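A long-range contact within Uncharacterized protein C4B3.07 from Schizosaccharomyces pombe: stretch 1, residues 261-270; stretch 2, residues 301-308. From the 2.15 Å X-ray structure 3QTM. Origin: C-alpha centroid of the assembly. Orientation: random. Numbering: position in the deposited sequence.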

# COMPACT_ATOMS: atom_id res chain seq x y z
N VAL A 261 28.33 -0.07 15.39
CA VAL A 261 27.51 -0.63 16.47
C VAL A 261 27.00 -2.03 16.10
O VAL A 261 26.46 -2.24 15.02
CB VAL A 261 26.33 0.30 16.84
CG1 VAL A 261 25.14 -0.50 17.37
CG2 VAL A 261 26.77 1.37 17.85
N ASP A 262 27.18 -2.98 17.02
CA ASP A 262 26.76 -4.36 16.80
C ASP A 262 25.25 -4.45 16.65
O ASP A 262 24.73 -5.28 15.90
CB ASP A 262 27.21 -5.25 17.96
CG ASP A 262 28.69 -5.09 18.28
OD1 ASP A 262 29.42 -4.55 17.42
OD2 ASP A 262 29.11 -5.51 19.38
N ASP A 263 24.54 -3.61 17.39
CA ASP A 263 23.09 -3.63 17.38
C ASP A 263 22.56 -3.25 15.99
O ASP A 263 21.78 -3.99 15.39
CB ASP A 263 22.54 -2.68 18.44
CG ASP A 263 21.11 -3.00 18.81
OD1 ASP A 263 20.71 -4.17 18.61
OD2 ASP A 263 20.40 -2.09 19.29
N LEU A 264 22.99 -2.10 15.49
CA LEU A 264 22.61 -1.65 14.16
C LEU A 264 22.88 -2.72 13.10
O LEU A 264 22.02 -3.02 12.26
CB LEU A 264 23.34 -0.37 13.79
CG LEU A 264 22.90 0.87 14.56
CD1 LEU A 264 23.57 2.11 13.97
CD2 LEU A 264 21.38 1.01 14.55
N ILE A 265 24.09 -3.28 13.12
CA ILE A 265 24.44 -4.31 12.16
C ILE A 265 23.55 -5.54 12.27
O ILE A 265 23.11 -6.09 11.27
CB ILE A 265 25.92 -4.72 12.29
CG1 ILE A 265 26.82 -3.54 11.92
CG2 ILE A 265 26.20 -5.93 11.40
CD1 ILE A 265 28.30 -3.88 11.88
N ASN A 266 23.28 -5.97 13.50
CA ASN A 266 22.44 -7.13 13.71
C ASN A 266 21.02 -6.90 13.22
O ASN A 266 20.41 -7.80 12.66
CB ASN A 266 22.43 -7.54 15.19
CG ASN A 266 23.79 -8.02 15.67
OD1 ASN A 266 24.73 -8.18 14.88
ND2 ASN A 266 23.91 -8.26 16.97
N LYS A 267 20.50 -5.70 13.45
CA LYS A 267 19.14 -5.38 13.04
C LYS A 267 19.04 -5.24 11.52
O LYS A 267 18.10 -5.74 10.91
CB LYS A 267 18.63 -4.13 13.74
CG LYS A 267 18.31 -4.35 15.20
CD LYS A 267 18.11 -3.04 15.95
CE LYS A 267 17.59 -3.30 17.37
NZ LYS A 267 17.49 -2.04 18.17
N ALA A 268 20.01 -4.56 10.92
CA ALA A 268 20.04 -4.40 9.47
C ALA A 268 20.11 -5.76 8.80
O ALA A 268 19.47 -5.99 7.78
CB ALA A 268 21.23 -3.55 9.05
N SER A 269 20.89 -6.67 9.39
CA SER A 269 21.07 -8.01 8.83
C SER A 269 19.82 -8.86 8.91
O SER A 269 19.55 -9.67 8.03
CB SER A 269 22.24 -8.72 9.51
OG SER A 269 23.45 -8.01 9.31
N SER A 270 19.05 -8.70 9.98
CA SER A 270 17.78 -9.41 10.09
C SER A 270 16.84 -8.99 8.97
O SER A 270 16.14 -9.82 8.37
CB SER A 270 17.11 -9.16 11.43
OG SER A 270 17.22 -10.29 12.26
N ASP A 301 24.61 -5.98 -0.00
CA ASP A 301 24.33 -5.22 1.22
C ASP A 301 24.71 -6.03 2.47
O ASP A 301 25.27 -5.49 3.42
CB ASP A 301 22.84 -4.84 1.28
CG ASP A 301 22.49 -3.69 0.35
OD1 ASP A 301 23.39 -2.89 0.00
OD2 ASP A 301 21.30 -3.58 -0.04
N LEU A 302 24.39 -7.31 2.47
CA LEU A 302 24.83 -8.19 3.55
C LEU A 302 26.36 -8.21 3.67
O LEU A 302 26.90 -8.11 4.77
CB LEU A 302 24.28 -9.60 3.34
CG LEU A 302 22.81 -9.71 3.77
CD1 LEU A 302 22.15 -10.96 3.19
CD2 LEU A 302 22.72 -9.69 5.29
N ALA A 303 27.04 -8.34 2.54
CA ALA A 303 28.50 -8.42 2.53
C ALA A 303 29.14 -7.15 3.05
O ALA A 303 30.19 -7.18 3.69
CB ALA A 303 28.99 -8.72 1.12
N GLN A 304 28.50 -6.02 2.77
CA GLN A 304 29.08 -4.72 3.09
C GLN A 304 29.18 -4.47 4.60
O GLN A 304 30.11 -3.82 5.08
CB GLN A 304 28.26 -3.61 2.42
CG GLN A 304 28.66 -2.21 2.84
CD GLN A 304 27.74 -1.16 2.24
OE1 GLN A 304 27.62 -1.04 1.02
NE2 GLN A 304 27.09 -0.38 3.11
N ILE A 305 28.23 -5.01 5.35
CA ILE A 305 28.10 -4.66 6.76
C ILE A 305 28.49 -5.78 7.72
O ILE A 305 28.73 -5.54 8.90
CB ILE A 305 26.65 -4.20 7.09
CG1 ILE A 305 25.67 -5.37 6.94
CG2 ILE A 305 26.25 -3.05 6.20
CD1 ILE A 305 24.38 -5.16 7.67
N VAL A 306 28.53 -7.01 7.21
CA VAL A 306 28.77 -8.16 8.07
C VAL A 306 30.18 -8.05 8.69
O VAL A 306 31.12 -7.61 8.04
CB VAL A 306 28.58 -9.49 7.32
CG1 VAL A 306 29.77 -9.77 6.42
CG2 VAL A 306 28.34 -10.64 8.30
N GLN A 307 30.30 -8.43 9.96
CA GLN A 307 31.55 -8.24 10.70
C GLN A 307 32.46 -9.47 10.65
O GLN A 307 33.52 -9.51 11.27
CB GLN A 307 31.25 -7.90 12.15
CG GLN A 307 30.58 -6.57 12.36
CD GLN A 307 30.17 -6.37 13.81
OE1 GLN A 307 29.34 -7.12 14.33
NE2 GLN A 307 30.75 -5.36 14.46
N ASP A 308 32.04 -10.47 9.89
CA ASP A 308 32.72 -11.75 9.87
C ASP A 308 33.12 -12.10 8.44
O ASP A 308 32.26 -12.22 7.55
CB ASP A 308 31.78 -12.80 10.46
CG ASP A 308 31.94 -14.16 9.82
OD1 ASP A 308 33.08 -14.54 9.50
OD2 ASP A 308 30.91 -14.85 9.66

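This is a small, mainly apolar contact between two nearly antiparallel helices, centred on Ile265 and Ile305 and closed at one end by a weak hydrogen bond from Gln307 to Asp262. The helix axes, of residues 262-270 and 301-305, run at 167° and approach to 10.3 Å, a spacing that leaves room for side chains between the backbones. The register follows from the antiparallel course: Ile265 CA lies 6.5 Å from Ile305 CA, and one turn along, Ser269 CA lies 6.5 Å from Leu302 CA. About 339 Å² is buried, counting both sides, most of it on Ile305, Ile265, Gln307 and Ser269.

Ile305 points its CA-CB bond toward the first helix and, with chi1 p and chi2 t, places CD1 against three residues of the first helix. There Ile305 CD1 lies 3.8 Å from Ala268 CB, 4.2 Å from Ile265 CG2 and 3.4 Å from Ser269 OG. Ala268 suits this buried position because its lone methyl points toward the second stretch and supplies an apolar surface while taking up little space. Ser269 is also compact, and its hydroxyl sits beside the methyl with its hydrogen-bonding need met within its own helix: Ser269 OG donates to Ile265 O at 2.8 Å, with chi1 m. Leu302 extends the apolar surface a turn away, its CD2 lying 4.2 Å from Ser269 O and 4.4 Å from Ser269 CB.

Ile265 answers from the first helix. Its CA-CB bond points toward the second stretch, and the m, t rotamer carries CD1 to the C-terminal end of helix 301-305, where Ile265 CD1 lies 3.4 Å from Ile305 O and 3.6 Å from Gln307 CG. The approach to the carbonyl oxygen is a packing contact, since a methyl carbon offers no conventional hydrogen-bond donor. Val306, the first residue to leave helical phi/psi, points its CA-CB bond away from the first stretch, whereas that of Gln307 points toward it.

Gln307 does two jobs with one long side chain. Its aliphatic CG packs on Ile265 CD1, and Gln307 NE2 donates to Asp262 OD1 at 3.3 Å; the N-H...O angle of 164° is favourable, but the length makes the bond weak. The CA-CB bond of Asp262 points sideways, yet its carboxylate comes nearer and meets the amide. Both residues are exposed, so this polar pair lies at the solvent-accessible end of the contact, while Ala268, Leu302 and Ile305 are buried.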